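Local structure of peptidase M28 (Shewanella amazonensis SB2B, 3IIB) at residues 35-40 with 258-263; 133-138 with 204-209; 171-176 with 198-203; 235-240 with 298-303. The protein probably acts as a secreted zinc metallopeptidase of family M28, a carboxypeptidase or dipeptidase that carries two zinc ions and works as a homodimer. All coordinates share one frame; numbering follows the deposited sequence.

Contact 1. Residues 35-40 with 258-263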
loop_
_atom_site.group_PDB
_atom_site.type_symbol
_atom_site.label_atom_id
_atom_site.label_comp_id
_atom_site.label_asym_id
_atom_site.label_seq_id
_atom_site.Cartn_x
_atom_site.Cartn_y
_atom_site.Cartn_z
ATOM N N GLY A 35 -5.279 -16.937 -8.636
ATOM C CA GLY A 35 -4.659 -15.628 -8.570
ATOM C C GLY A 35 -5.195 -14.690 -9.653
ATOM O O GLY A 35 -6.330 -14.851 -10.119
ATOM N N PRO A 36 -4.369 -13.714 -10.087
ATOM C CA PRO A 36 -4.855 -12.765 -11.081
ATOM C C PRO A 36 -5.205 -13.504 -12.347
ATOM O O PRO A 36 -4.516 -14.464 -12.692
ATOM C CB PRO A 36 -3.659 -11.832 -11.303
ATOM C CG PRO A 36 -2.497 -12.591 -10.855
ATOM C CD PRO A 36 -2.948 -13.508 -9.757
ATOM N N ARG A 37 -6.257 -13.079 -13.042
ATOM C CA ARG A 37 -6.721 -13.807 -14.245
ATOM C C ARG A 37 -7.191 -12.807 -15.320
ATOM O O ARG A 37 -8.386 -12.624 -15.610
ATOM C CB ARG A 37 -7.820 -14.820 -13.855
ATOM C CG ARG A 37 -8.858 -14.228 -12.975
ATOM C CD ARG A 37 -9.228 -15.022 -11.764
ATOM N NE ARG A 37 -10.173 -14.221 -11.000
ATOM C CZ ARG A 37 -9.913 -13.590 -9.864
ATOM N NH1 ARG A 37 -8.740 -13.718 -9.255
ATOM N NH2 ARG A 37 -10.854 -12.819 -9.337
ATOM N N LEU A 38 -6.192 -12.141 -15.929
ATOM C CA LEU A 38 -6.481 -11.226 -17.034
ATOM C C LEU A 38 -7.012 -12.014 -18.208
ATOM O O LEU A 38 -6.434 -13.057 -18.586
ATOM C CB LEU A 38 -5.175 -10.557 -17.447
ATOM C CG LEU A 38 -5.234 -9.589 -18.622
ATOM C CD1 LEU A 38 -6.191 -8.430 -18.333
ATOM C CD2 LEU A 38 -3.794 -9.124 -18.870
ATOM N N ALA A 39 -8.095 -11.521 -18.801
ATOM C CA ALA A 39 -8.655 -12.180 -19.973
ATOM C C ALA A 39 -7.574 -12.305 -21.033
ATOM O O ALA A 39 -6.792 -11.359 -21.251
ATOM C CB ALA A 39 -9.863 -11.376 -20.532
ATOM N N GLY A 40 -7.528 -13.458 -21.680
ATOM C CA GLY A 40 -6.586 -13.674 -22.775
ATOM C C GLY A 40 -5.215 -14.159 -22.325
ATOM O O GLY A 40 -4.420 -14.647 -23.145
ATOM N N LEU A 258 -15.505 -13.207 -13.725
ATOM C CA LEU A 258 -14.452 -14.114 -13.295
ATOM C C LEU A 258 -13.091 -13.552 -13.591
ATOM O O LEU A 258 -12.081 -13.964 -12.976
ATOM C CB LEU A 258 -14.622 -15.467 -14.018
ATOM C CG LEU A 258 -13.687 -16.607 -13.603
ATOM C CD1 LEU A 258 -13.737 -16.836 -12.070
ATOM C CD2 LEU A 258 -14.015 -17.874 -14.409
ATOM N N ASP A 259 -13.018 -12.625 -14.540
ATOM C CA ASP A 259 -11.707 -12.099 -14.917
ATOM C C ASP A 259 -11.277 -10.980 -13.951
ATOM O O ASP A 259 -12.095 -10.454 -13.180
ATOM C CB ASP A 259 -11.722 -11.601 -16.358
ATOM C CG ASP A 259 -12.607 -10.334 -16.550
ATOM O OD1 ASP A 259 -13.781 -10.335 -16.094
ATOM O OD2 ASP A 259 -12.144 -9.338 -17.161
ATOM N N SER A 260 -10.013 -10.570 -14.063
ATOM C CA SER A 260 -9.484 -9.503 -13.228
ATOM C C SER A 260 -8.354 -8.858 -13.950
ATOM O O SER A 260 -7.955 -9.319 -15.025
ATOM C CB SER A 260 -8.944 -10.045 -11.883
ATOM O OG SER A 260 -7.735 -10.805 -11.989
ATOM N N TRP A 261 -7.841 -7.776 -13.360
ATOM C CA TRP A 261 -6.497 -7.272 -13.740
ATOM C C TRP A 261 -5.402 -8.170 -13.129
ATOM O O TRP A 261 -5.690 -9.099 -12.316
ATOM C CB TRP A 261 -6.338 -5.777 -13.441
ATOM C CG TRP A 261 -7.121 -5.015 -14.488
ATOM C CD1 TRP A 261 -8.380 -4.546 -14.359
ATOM C CD2 TRP A 261 -6.766 -4.853 -15.867
ATOM N NE1 TRP A 261 -8.816 -3.994 -15.548
ATOM C CE2 TRP A 261 -7.849 -4.190 -16.500
ATOM C CE3 TRP A 261 -5.642 -5.207 -16.632
ATOM C CZ2 TRP A 261 -7.832 -3.864 -17.851
ATOM C CZ3 TRP A 261 -5.617 -4.872 -17.974
ATOM C CH2 TRP A 261 -6.698 -4.208 -18.574
ATOM N N ASP A 262 -4.171 -7.907 -13.555
ATOM C CA ASP A 262 -3.144 -8.924 -13.486
ATOM C C ASP A 262 -2.116 -8.752 -12.388
ATOM O O ASP A 262 -1.256 -9.627 -12.248
ATOM C CB ASP A 262 -2.424 -9.063 -14.855
ATOM C CG ASP A 262 -1.976 -7.756 -15.443
ATOM O OD1 ASP A 262 -2.656 -6.698 -15.312
ATOM O OD2 ASP A 262 -0.912 -7.751 -16.106
ATOM N N GLU A 263 -2.158 -7.630 -11.662
ATOM C CA GLU A 263 -1.082 -7.299 -10.698
ATOM C C GLU A 263 -1.384 -7.605 -9.236
ATOM O O GLU A 263 -0.442 -7.679 -8.420
ATOM C CB GLU A 263 -0.629 -5.844 -10.861
ATOM C CG GLU A 263 -0.227 -5.519 -12.316
ATOM C CD GLU A 263 0.672 -4.302 -12.399
ATOM O OE1 GLU A 263 0.171 -3.224 -12.098
ATOM O OE2 GLU A 263 1.869 -4.435 -12.776
HETATM O O HOH W 1 -13.043 -11.590 -10.898
HETATM O O HOH W 2 -9.518 -9.314 -17.589
#
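Pro36 to Ala39 runs across Leu258-Glu263, the two irregular segments 118° apart in direction, with Pro36 nearest Asp262 and Leu38 nearest Ser260. Arg37 and Ser260 join the backbones. Arg37 N donates almost straight to Ser260 OG at 2.9 Å, and Ser260 N returns a bond to Arg37 O from above the carbonyl plane. The serine hydroxyl suits this place because it can accept and donate at once: its own proton goes to Trp261 O. A bend of Arg37 at chi2 (-132°) carries CD beside Leu258 O, and NE bonds to that oxygen, 2.8 Å away and close to the guanidinium plane. Ser260 OG sits over one face of that group, while NH1 turns to Gly35 O. Thr265 O and Gly266 O also accept from NH1 and NH2, and NH2 shares a water with Asp259 O. An alanine in place of Arg37 would probably leave Leu258 O without its NE donor and open a gap between the two loops. Leu38 CD1 packs obliquely on the indole at Trp261 CZ3 (3.6 Å), and Pro36 CB rests against Asp262 O. A second water joins Ala39 N, Ser260 O and Asp259 OD2. Trp261 meets the zinc ligand His402 edge-to-face, and Asp259 OD2 accepts from the backbone N of another ligand, Glu304. The 258-263 loop directly follows the zinc ligand His257 at the end of strand 247-257, so the arrangement belongs to the wall of the two-zinc site of an M28 peptidase.

Contact 2. Residues 133-138 with 204-209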
loop_
_atom_site.group_PDB
_atom_site.type_symbol
_atom_site.label_atom_id
_atom_site.label_comp_id
_atom_site.label_asym_id
_atom_site.label_seq_id
_atom_site.Cartn_x
_atom_site.Cartn_y
_atom_site.Cartn_z
ATOM N N PHE A 133 0.063 15.035 -18.365
ATOM C CA PHE A 133 -0.161 14.542 -16.996
ATOM C C PHE A 133 -1.547 15.015 -16.546
ATOM O O PHE A 133 -1.764 16.198 -16.326
ATOM C CB PHE A 133 0.991 15.019 -16.077
ATOM C CG PHE A 133 0.751 14.847 -14.588
ATOM C CD1 PHE A 133 0.220 13.655 -14.056
ATOM C CD2 PHE A 133 1.028 15.903 -13.716
ATOM C CE1 PHE A 133 -0.024 13.532 -12.683
ATOM C CE2 PHE A 133 0.823 15.775 -12.362
ATOM C CZ PHE A 133 0.277 14.605 -11.840
ATOM N N ILE A 134 -2.497 14.084 -16.431
ATOM C CA ILE A 134 -3.794 14.388 -15.872
ATOM C C ILE A 134 -3.737 14.102 -14.381
ATOM O O ILE A 134 -3.423 12.972 -13.977
ATOM C CB ILE A 134 -4.933 13.520 -16.486
ATOM C CG1 ILE A 134 -5.088 13.761 -17.989
ATOM C CG2 ILE A 134 -6.284 13.766 -15.684
ATOM C CD1 ILE A 134 -6.134 12.850 -18.728
ATOM N N ASP A 135 -4.008 15.132 -13.570
ATOM C CA ASP A 135 -3.825 15.059 -12.135
ATOM C C ASP A 135 -5.118 14.852 -11.326
ATOM O O ASP A 135 -5.068 14.848 -10.091
ATOM C CB ASP A 135 -3.128 16.320 -11.637
ATOM C CG ASP A 135 -2.774 16.257 -10.157
ATOM O OD1 ASP A 135 -2.164 15.261 -9.701
ATOM O OD2 ASP A 135 -3.091 17.239 -9.453
ATOM N N ALA A 136 -6.255 14.647 -11.983
ATOM C CA ALA A 136 -7.520 14.616 -11.253
ATOM C C ALA A 136 -7.518 13.604 -10.101
ATOM O O ALA A 136 -7.250 12.456 -10.308
ATOM C CB ALA A 136 -8.681 14.292 -12.190
ATOM N N LYS A 137 -7.892 14.061 -8.911
ATOM C CA LYS A 137 -8.016 13.231 -7.729
ATOM C C LYS A 137 -9.417 12.668 -7.675
ATOM O O LYS A 137 -10.366 13.354 -8.028
ATOM C CB LYS A 137 -7.776 14.067 -6.465
ATOM C CG LYS A 137 -6.342 14.505 -6.291
ATOM C CD LYS A 137 -6.155 15.304 -4.990
ATOM C CE LYS A 137 -4.724 15.750 -4.810
ATOM N NZ LYS A 137 -4.597 16.696 -3.656
ATOM N N THR A 138 -9.528 11.425 -7.225
ATOM C CA THR A 138 -10.810 10.728 -7.150
ATOM C C THR A 138 -11.366 10.853 -5.737
ATOM O O THR A 138 -10.712 10.469 -4.779
ATOM C CB THR A 138 -10.603 9.263 -7.521
ATOM O OG1 THR A 138 -10.058 9.194 -8.857
ATOM C CG2 THR A 138 -11.915 8.454 -7.477
ATOM N N PRO A 204 0.839 9.199 -4.306
ATOM C CA PRO A 204 1.966 9.968 -3.739
ATOM C C PRO A 204 2.902 10.512 -4.831
ATOM O O PRO A 204 3.427 11.603 -4.718
ATOM C CB PRO A 204 2.655 8.947 -2.830
ATOM C CG PRO A 204 1.495 8.038 -2.389
ATOM C CD PRO A 204 0.710 7.876 -3.660
ATOM N N ASP A 205 3.088 9.751 -5.912
ATOM C CA ASP A 205 3.944 10.231 -6.990
ATOM C C ASP A 205 3.344 11.459 -7.727
ATOM O O ASP A 205 4.046 12.374 -8.134
ATOM C CB ASP A 205 4.220 9.083 -7.977
ATOM C CG ASP A 205 5.171 8.073 -7.418
ATOM O OD1 ASP A 205 6.289 8.478 -7.019
ATOM O OD2 ASP A 205 4.793 6.875 -7.390
ATOM N N ALA A 206 2.030 11.479 -7.876
ATOM C CA ALA A 206 1.338 12.597 -8.502
ATOM C C ALA A 206 1.450 13.824 -7.562
ATOM O O ALA A 206 1.698 14.942 -8.031
ATOM C CB ALA A 206 -0.113 12.230 -8.755
ATOM N N ASP A 207 1.348 13.580 -6.235
ATOM C CA ASP A 207 1.540 14.651 -5.255
ATOM C C ASP A 207 2.974 15.216 -5.401
ATOM O O ASP A 207 3.191 16.415 -5.300
ATOM C CB ASP A 207 1.402 14.177 -3.816
ATOM C CG ASP A 207 0.016 13.737 -3.466
ATOM O OD1 ASP A 207 -0.936 14.101 -4.205
ATOM O OD2 ASP A 207 -0.111 12.985 -2.469
ATOM N N LEU A 208 3.945 14.327 -5.590
ATOM C CA LEU A 208 5.344 14.742 -5.698
ATOM C C LEU A 208 5.568 15.630 -6.924
ATOM O O LEU A 208 6.263 16.654 -6.858
ATOM C CB LEU A 208 6.263 13.523 -5.754
ATOM C CG LEU A 208 7.755 13.759 -5.999
ATOM C CD1 LEU A 208 8.330 14.573 -4.840
ATOM C CD2 LEU A 208 8.445 12.359 -6.138
ATOM N N ILE A 209 4.983 15.227 -8.044
ATOM C CA ILE A 209 5.148 15.954 -9.274
ATOM C C ILE A 209 4.525 17.354 -9.045
ATOM O O ILE A 209 5.097 18.371 -9.422
ATOM C CB ILE A 209 4.496 15.252 -10.449
ATOM C CG1 ILE A 209 5.298 14.015 -10.839
ATOM C CG2 ILE A 209 4.414 16.204 -11.660
ATOM C CD1 ILE A 209 4.743 13.221 -12.076
#
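Phe133 meets helix 203-213 through one side of its ring, where CE2 lies 3.7 Å from Ile209 CG2 and CZ lies 3.9 Å from Ala206 CB. The alanine methyl comes to the ring edge, near its plane, whereas the isoleucine methyl approaches obliquely as the two side chains slide past each other in opposite directions. CB of Phe133 points toward the helix, and chi1 of 167° sets CG anti to the backbone N, beside the carbonyl carbon. Ala206 suits its place because its short side chain lets the aromatic edge come up close to the helix backbone, with CZ 4.0 Å from Ala206 CA. A serine in place of Phe133 would probably leave Ala206 and Ile209 without their aromatic neighbour and open a gap between strand and helix. Asp135 OD1 touches the Ala206 methyl at 3.8 Å. Further out, the extended chain of Lys137 crosses Asp207 at about a right angle; NZ stays 4.5 Å from Asp207 OD1, too far for a salt bridge. Both carboxylates are positioned by arginines: Asp135 pairs with Arg112 and Arg172, and Asp207 with Arg172. Ile110 of strand 106-113 packs against both Phe133 and Ile209. Helix 203-213 thus packs on the sheet through an apolar patch of Phe133, Ala206 and Ile209, with acids at its border. Arg172 lies between Asp135 and Asp207, and its charge would probably offset the repulsion of two like charges whose OD1 atoms are 5.7 Å apart.

Contact 3. Residues 171-176 with 198-203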
loop_
_atom_site.group_PDB
_atom_site.type_symbol
_atom_site.label_atom_id
_atom_site.label_comp_id
_atom_site.label_asym_id
_atom_site.label_seq_id
_atom_site.Cartn_x
_atom_site.Cartn_y
_atom_site.Cartn_z
ATOM N N ILE A 171 -1.135 9.472 -15.846
ATOM C CA ILE A 171 -2.246 9.953 -15.045
ATOM C C ILE A 171 -2.027 9.681 -13.553
ATOM O O ILE A 171 -1.388 8.695 -13.158
ATOM C CB ILE A 171 -3.623 9.362 -15.498
ATOM C CG1 ILE A 171 -3.768 7.863 -15.167
ATOM C CG2 ILE A 171 -3.904 9.731 -16.967
ATOM C CD1 ILE A 171 -5.201 7.317 -15.442
ATOM N N ARG A 172 -2.565 10.555 -12.718
ATOM C CA ARG A 172 -2.791 10.181 -11.340
ATOM C C ARG A 172 -3.764 9.017 -11.314
ATOM O O ARG A 172 -4.867 9.093 -11.867
ATOM C CB ARG A 172 -3.389 11.328 -10.527
ATOM C CG ARG A 172 -3.729 10.967 -9.059
ATOM C CD ARG A 172 -4.423 12.135 -8.339
ATOM N NE ARG A 172 -3.520 13.253 -8.096
ATOM C CZ ARG A 172 -2.756 13.389 -7.011
ATOM N NH1 ARG A 172 -2.793 12.476 -6.011
ATOM N NH2 ARG A 172 -1.966 14.452 -6.899
ATOM N N SER A 173 -3.335 7.941 -10.661
ATOM C CA SER A 173 -4.145 6.736 -10.518
ATOM C C SER A 173 -5.555 7.082 -10.116
ATOM O O SER A 173 -5.780 7.962 -9.252
ATOM C CB SER A 173 -3.541 5.808 -9.477
ATOM O OG SER A 173 -2.430 5.086 -10.015
ATOM N N ILE A 174 -6.509 6.371 -10.738
ATOM C CA ILE A 174 -7.916 6.570 -10.468
ATOM C C ILE A 174 -8.251 5.779 -9.201
ATOM O O ILE A 174 -8.814 4.681 -9.243
ATOM C CB ILE A 174 -8.834 6.191 -11.666
ATOM C CG1 ILE A 174 -8.310 6.784 -12.978
ATOM C CG2 ILE A 174 -10.289 6.638 -11.346
ATOM C CD1 ILE A 174 -8.167 8.325 -12.970
ATOM N N GLY A 175 -7.862 6.358 -8.068
ATOM C CA GLY A 175 -7.889 5.645 -6.785
ATOM C C GLY A 175 -8.080 6.639 -5.697
ATOM O O GLY A 175 -7.737 7.811 -5.858
ATOM N N THR A 176 -8.624 6.169 -4.591
ATOM C CA THR A 176 -8.863 7.003 -3.441
ATOM C C THR A 176 -7.798 6.845 -2.341
ATOM O O THR A 176 -7.856 7.554 -1.315
ATOM C CB THR A 176 -10.235 6.674 -2.854
ATOM O OG1 THR A 176 -10.353 5.240 -2.717
ATOM C CG2 THR A 176 -11.334 7.184 -3.751
ATOM N N ALA A 198 0.871 4.962 -22.340
ATOM C CA ALA A 198 -0.081 5.491 -21.373
ATOM C C ALA A 198 0.091 4.715 -20.066
ATOM O O ALA A 198 -0.002 3.496 -20.083
ATOM C CB ALA A 198 -1.520 5.302 -21.881
ATOM N N ALA A 199 0.324 5.431 -18.959
ATOM C CA ALA A 199 0.594 4.837 -17.669
ATOM C C ALA A 199 -0.089 5.627 -16.571
ATOM O O ALA A 199 -0.393 6.805 -16.741
ATOM C CB ALA A 199 2.090 4.802 -17.425
ATOM N N ALA A 200 -0.345 4.946 -15.466
ATOM C CA ALA A 200 -0.812 5.566 -14.219
ATOM C C ALA A 200 0.321 5.543 -13.199
ATOM O O ALA A 200 1.075 4.564 -13.113
ATOM C CB ALA A 200 -2.023 4.818 -13.672
ATOM N N ILE A 201 0.429 6.630 -12.427
ATOM C CA ILE A 201 1.390 6.714 -11.346
ATOM C C ILE A 201 0.632 6.738 -10.037
ATOM O O ILE A 201 -0.581 7.006 -10.016
ATOM C CB ILE A 201 2.355 7.904 -11.468
ATOM C CG1 ILE A 201 1.621 9.261 -11.293
ATOM C CG2 ILE A 201 3.132 7.825 -12.774
ATOM C CD1 ILE A 201 2.506 10.514 -11.518
ATOM N N SER A 202 1.324 6.358 -8.960
ATOM C CA SER A 202 0.681 6.301 -7.657
ATOM C C SER A 202 0.256 7.687 -7.264
ATOM O O SER A 202 0.814 8.679 -7.717
ATOM C CB SER A 202 1.584 5.711 -6.561
ATOM O OG SER A 202 2.618 6.595 -6.156
ATOM N N ASN A 203 -0.733 7.742 -6.386
ATOM C CA ASN A 203 -1.162 9.006 -5.811
ATOM C C ASN A 203 -0.041 9.827 -5.137
ATOM O O ASN A 203 0.081 11.005 -5.445
ATOM C CB ASN A 203 -2.377 8.752 -4.920
ATOM C CG ASN A 203 -3.673 8.848 -5.705
ATOM O OD1 ASN A 203 -4.120 9.943 -6.048
ATOM N ND2 ASN A 203 -4.210 7.700 -6.109
HETATM O O HOH W 3 -7.015 10.453 -5.934
#
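Parallel strands 168-172 and 198-201 lie side by side in the large mixed sheet, and just past their ends Ser173 and Asn203 carry the pairing on into the loop and the first turn of helix 203-213. Ile171 sits between two residues of the partner strand: its N donates to Ala199 O (2.9 Å), and its O accepts from Ile201 N at a nearly straight 171°. Beside this pairing Ile171 CG1 packs on Ala200 CB at 3.8 Å, a small side chain that allows the isoleucine to lie close. Ser173 then grips Ile201 O twice. Its backbone N approaches nearly along the C=O axis, while OG, 2.7 Å from the same oxygen, donates from well above the carbonyl plane. A serine suits this position because its short hydroxyl adds a second donor to the oxygen the backbone N already holds, and OG also meets His183 N. Arg172 and Asn203 cross at about a right angle. A bend of Arg172 at chi3 (-70°) turns NE aside from the chain; NH1 then meets Asn203 OD1 at 2.9 Å, in the guanidinium plane and on a lone pair of the amide oxygen. That oxygen also faces a water that lies 2.7 Å from Gly175 O. Ser202 is the N-cap of the helix, and its OG bonds to Asp205. The other nitrogens of Arg172 face two carboxylates. With an amide and these acids round its guanidinium, the buried Arg172 would probably keep its positive charge, and its partners together limit how the group can turn.

Contact 4. Residues 235-240 with 298-303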
loop_
_atom_site.group_PDB
_atom_site.type_symbol
_atom_site.label_atom_id
_atom_site.label_comp_id
_atom_site.label_asym_id
_atom_site.label_seq_id
_atom_site.Cartn_x
_atom_site.Cartn_y
_atom_site.Cartn_z
ATOM N N SER A 235 -12.260 -16.971 -24.482
ATOM C CA SER A 235 -12.477 -17.187 -23.057
ATOM C C SER A 235 -13.918 -17.721 -22.980
ATOM O O SER A 235 -14.530 -18.056 -24.002
ATOM C CB SER A 235 -12.293 -15.879 -22.266
ATOM O OG SER A 235 -12.356 -16.102 -20.851
ATOM N N TYR A 236 -14.455 -17.820 -21.780
ATOM C CA TYR A 236 -15.756 -18.413 -21.567
ATOM C C TYR A 236 -16.507 -17.766 -20.412
ATOM O O TYR A 236 -15.906 -17.490 -19.358
ATOM C CB TYR A 236 -15.630 -19.899 -21.235
ATOM C CG TYR A 236 -15.016 -20.687 -22.363
ATOM C CD1 TYR A 236 -13.641 -20.806 -22.476
ATOM C CD2 TYR A 236 -15.811 -21.273 -23.328
ATOM C CE1 TYR A 236 -13.084 -21.497 -23.548
ATOM C CE2 TYR A 236 -15.268 -21.955 -24.376
ATOM C CZ TYR A 236 -13.906 -22.051 -24.482
ATOM O OH TYR A 236 -13.352 -22.745 -25.511
ATOM N N ASN A 237 -17.798 -17.538 -20.649
ATOM C CA ASN A 237 -18.782 -17.341 -19.572
ATOM C C ASN A 237 -19.011 -18.706 -18.946
ATOM O O ASN A 237 -19.243 -19.694 -19.662
ATOM C CB ASN A 237 -20.089 -16.783 -20.142
ATOM C CG ASN A 237 -19.964 -15.349 -20.657
ATOM O OD1 ASN A 237 -19.158 -14.557 -20.159
ATOM N ND2 ASN A 237 -20.808 -15.002 -21.631
ATOM N N VAL A 238 -18.921 -18.786 -17.619
ATOM C CA VAL A 238 -19.082 -20.037 -16.908
ATOM C C VAL A 238 -20.395 -19.975 -16.167
ATOM O O VAL A 238 -20.673 -18.975 -15.451
ATOM C CB VAL A 238 -17.905 -20.279 -15.938
ATOM C CG1 VAL A 238 -18.137 -21.520 -15.027
ATOM C CG2 VAL A 238 -16.588 -20.386 -16.701
ATOM N N ILE A 239 -21.217 -21.015 -16.351
ATOM C CA ILE A 239 -22.602 -20.949 -15.925
ATOM C C ILE A 239 -22.928 -22.162 -15.052
ATOM O O ILE A 239 -22.534 -23.321 -15.366
ATOM C CB ILE A 239 -23.537 -20.857 -17.123
ATOM C CG1 ILE A 239 -23.274 -19.537 -17.911
ATOM C CG2 ILE A 239 -25.022 -20.997 -16.645
ATOM C CD1 ILE A 239 -23.948 -19.455 -19.283
ATOM N N ALA A 240 -23.648 -21.887 -13.975
ATOM C CA ALA A 240 -24.257 -22.953 -13.155
ATOM C C ALA A 240 -25.695 -22.655 -12.876
ATOM O O ALA A 240 -26.125 -21.482 -12.781
ATOM C CB ALA A 240 -23.533 -23.118 -11.837
ATOM N N VAL A 298 -24.066 -16.709 -13.399
ATOM C CA VAL A 298 -23.233 -16.466 -14.568
ATOM C C VAL A 298 -21.966 -15.770 -14.115
ATOM O O VAL A 298 -22.033 -14.689 -13.499
ATOM C CB VAL A 298 -23.933 -15.622 -15.679
ATOM C CG1 VAL A 298 -23.018 -15.480 -16.866
ATOM C CG2 VAL A 298 -25.243 -16.246 -16.037
ATOM N N LEU A 299 -20.823 -16.390 -14.421
ATOM C CA LEU A 299 -19.538 -15.838 -14.093
ATOM C C LEU A 299 -18.938 -15.359 -15.401
ATOM O O LEU A 299 -18.487 -16.159 -16.222
ATOM C CB LEU A 299 -18.650 -16.860 -13.374
ATOM C CG LEU A 299 -19.235 -17.553 -12.158
ATOM C CD1 LEU A 299 -18.222 -18.526 -11.503
ATOM C CD2 LEU A 299 -19.649 -16.474 -11.151
ATOM N N TYR A 300 -19.040 -14.057 -15.625
ATOM C CA TYR A 300 -18.771 -13.497 -16.935
ATOM C C TYR A 300 -17.299 -13.364 -17.206
ATOM O O TYR A 300 -16.509 -13.030 -16.325
ATOM C CB TYR A 300 -19.426 -12.098 -17.105
ATOM C CG TYR A 300 -20.942 -12.073 -17.174
ATOM C CD1 TYR A 300 -21.579 -12.294 -18.362
ATOM C CD2 TYR A 300 -21.720 -11.792 -16.064
ATOM C CE1 TYR A 300 -22.976 -12.240 -18.471
ATOM C CE2 TYR A 300 -23.107 -11.765 -16.149
ATOM C CZ TYR A 300 -23.721 -11.958 -17.355
ATOM O OH TYR A 300 -25.091 -11.882 -17.453
ATOM N N ALA A 301 -16.959 -13.596 -18.468
ATOM C CA ALA A 301 -15.640 -13.379 -19.019
ATOM C C ALA A 301 -15.412 -11.924 -19.402
ATOM O O ALA A 301 -16.308 -11.228 -19.894
ATOM C CB ALA A 301 -15.430 -14.275 -20.318
ATOM N N ALA A 302 -14.162 -11.505 -19.228
ATOM C CA ALA A 302 -13.609 -10.343 -19.884
ATOM C C ALA A 302 -14.421 -9.077 -19.617
ATOM O O ALA A 302 -14.568 -8.231 -20.478
ATOM C CB ALA A 302 -13.421 -10.623 -21.393
ATOM N N GLU A 303 -14.927 -8.943 -18.400
ATOM C CA GLU A 303 -15.612 -7.698 -18.014
ATOM C C GLU A 303 -14.668 -6.501 -18.078
ATOM O O GLU A 303 -15.064 -5.432 -18.504
ATOM C CB GLU A 303 -16.251 -7.839 -16.626
ATOM C CG GLU A 303 -17.061 -6.617 -16.204
ATOM C CD GLU A 303 -16.234 -5.509 -15.571
ATOM O OE1 GLU A 303 -15.072 -5.769 -15.210
ATOM O OE2 GLU A 303 -16.754 -4.386 -15.411
HETATM O O HOH W 4 -12.109 -13.753 -19.126
HETATM O O HOH W 5 -15.837 -16.467 -17.001
#
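Asn237 and Tyr300 cross obliquely, amide and ring planes 84° apart, where two antiparallel strands of the large mixed sheet part company. In segments 235-240 and 298-300, Val238 and Leu299 form a hydrogen-bonded pair: Val238 N donates to Leu299 O, and Leu299 N to Val238 O at 2.8 Å. The side chains of this pair stand on one face, which helix 42-57 covers through Val48, Ala51, Ile52 and Leu55 against Val238. Beta-branched Val238 and the leucine give this face its apolar surface. On the other face Ile239 and Val298 lie side by side and point the same way, CG1 to CG1 at 4.2 Å. Val298 CG1 also sits over the centre of the Tyr300 ring, 3.5 Å above its plane, so the aromatic face is packed by its own strand. The asparagine takes over where the regular pairing ends. Its CG stands anti to the carbonyl carbon (chi1 -69°), and OD1 takes the place of a strand acceptor for Ala301 N, while ND2 turns to Gly309 O. An amide suits this place because it accepts at one end and donates at the other. A water holds the strands where they diverge by donating to both Tyr236 O and Leu299 O. The Ala301 methyl points toward segment 235-240, 3.4 Å from Tyr236 O and next to Ser235 OG; a small residue suits this closeness. Beyond it lies Glu303, a known zinc ligand that does not bind the metal in this model. The bond from Ala301 N to Asn237 OD1 is 2.9 Å long, lies in the amide carbonyl plane and is nearly straight at 175°.

From the N terminus, the loop at 35-40 opens first and is closed by contact 1 only at 258-263, after 217 intervening residues. Inside that span contact 2 joins 133-138 to 204-209, and contact 3, nested within it, joins 171-176 to 198-203. These two touch where Ile134 O probably bonds to Arg172 N, between neighbouring strands of the large sheet. Contact 4 begins at 235-240, before contact 1 has closed, and ends at 298-303, so the two cross. They meet where Leu258 N probably bonds to Tyr300 O, tying the zinc-site loops to the sheet. Contacts 2 and 4 reach the same sheet on opposite sides of the chain's centre, centres 35 Å apart.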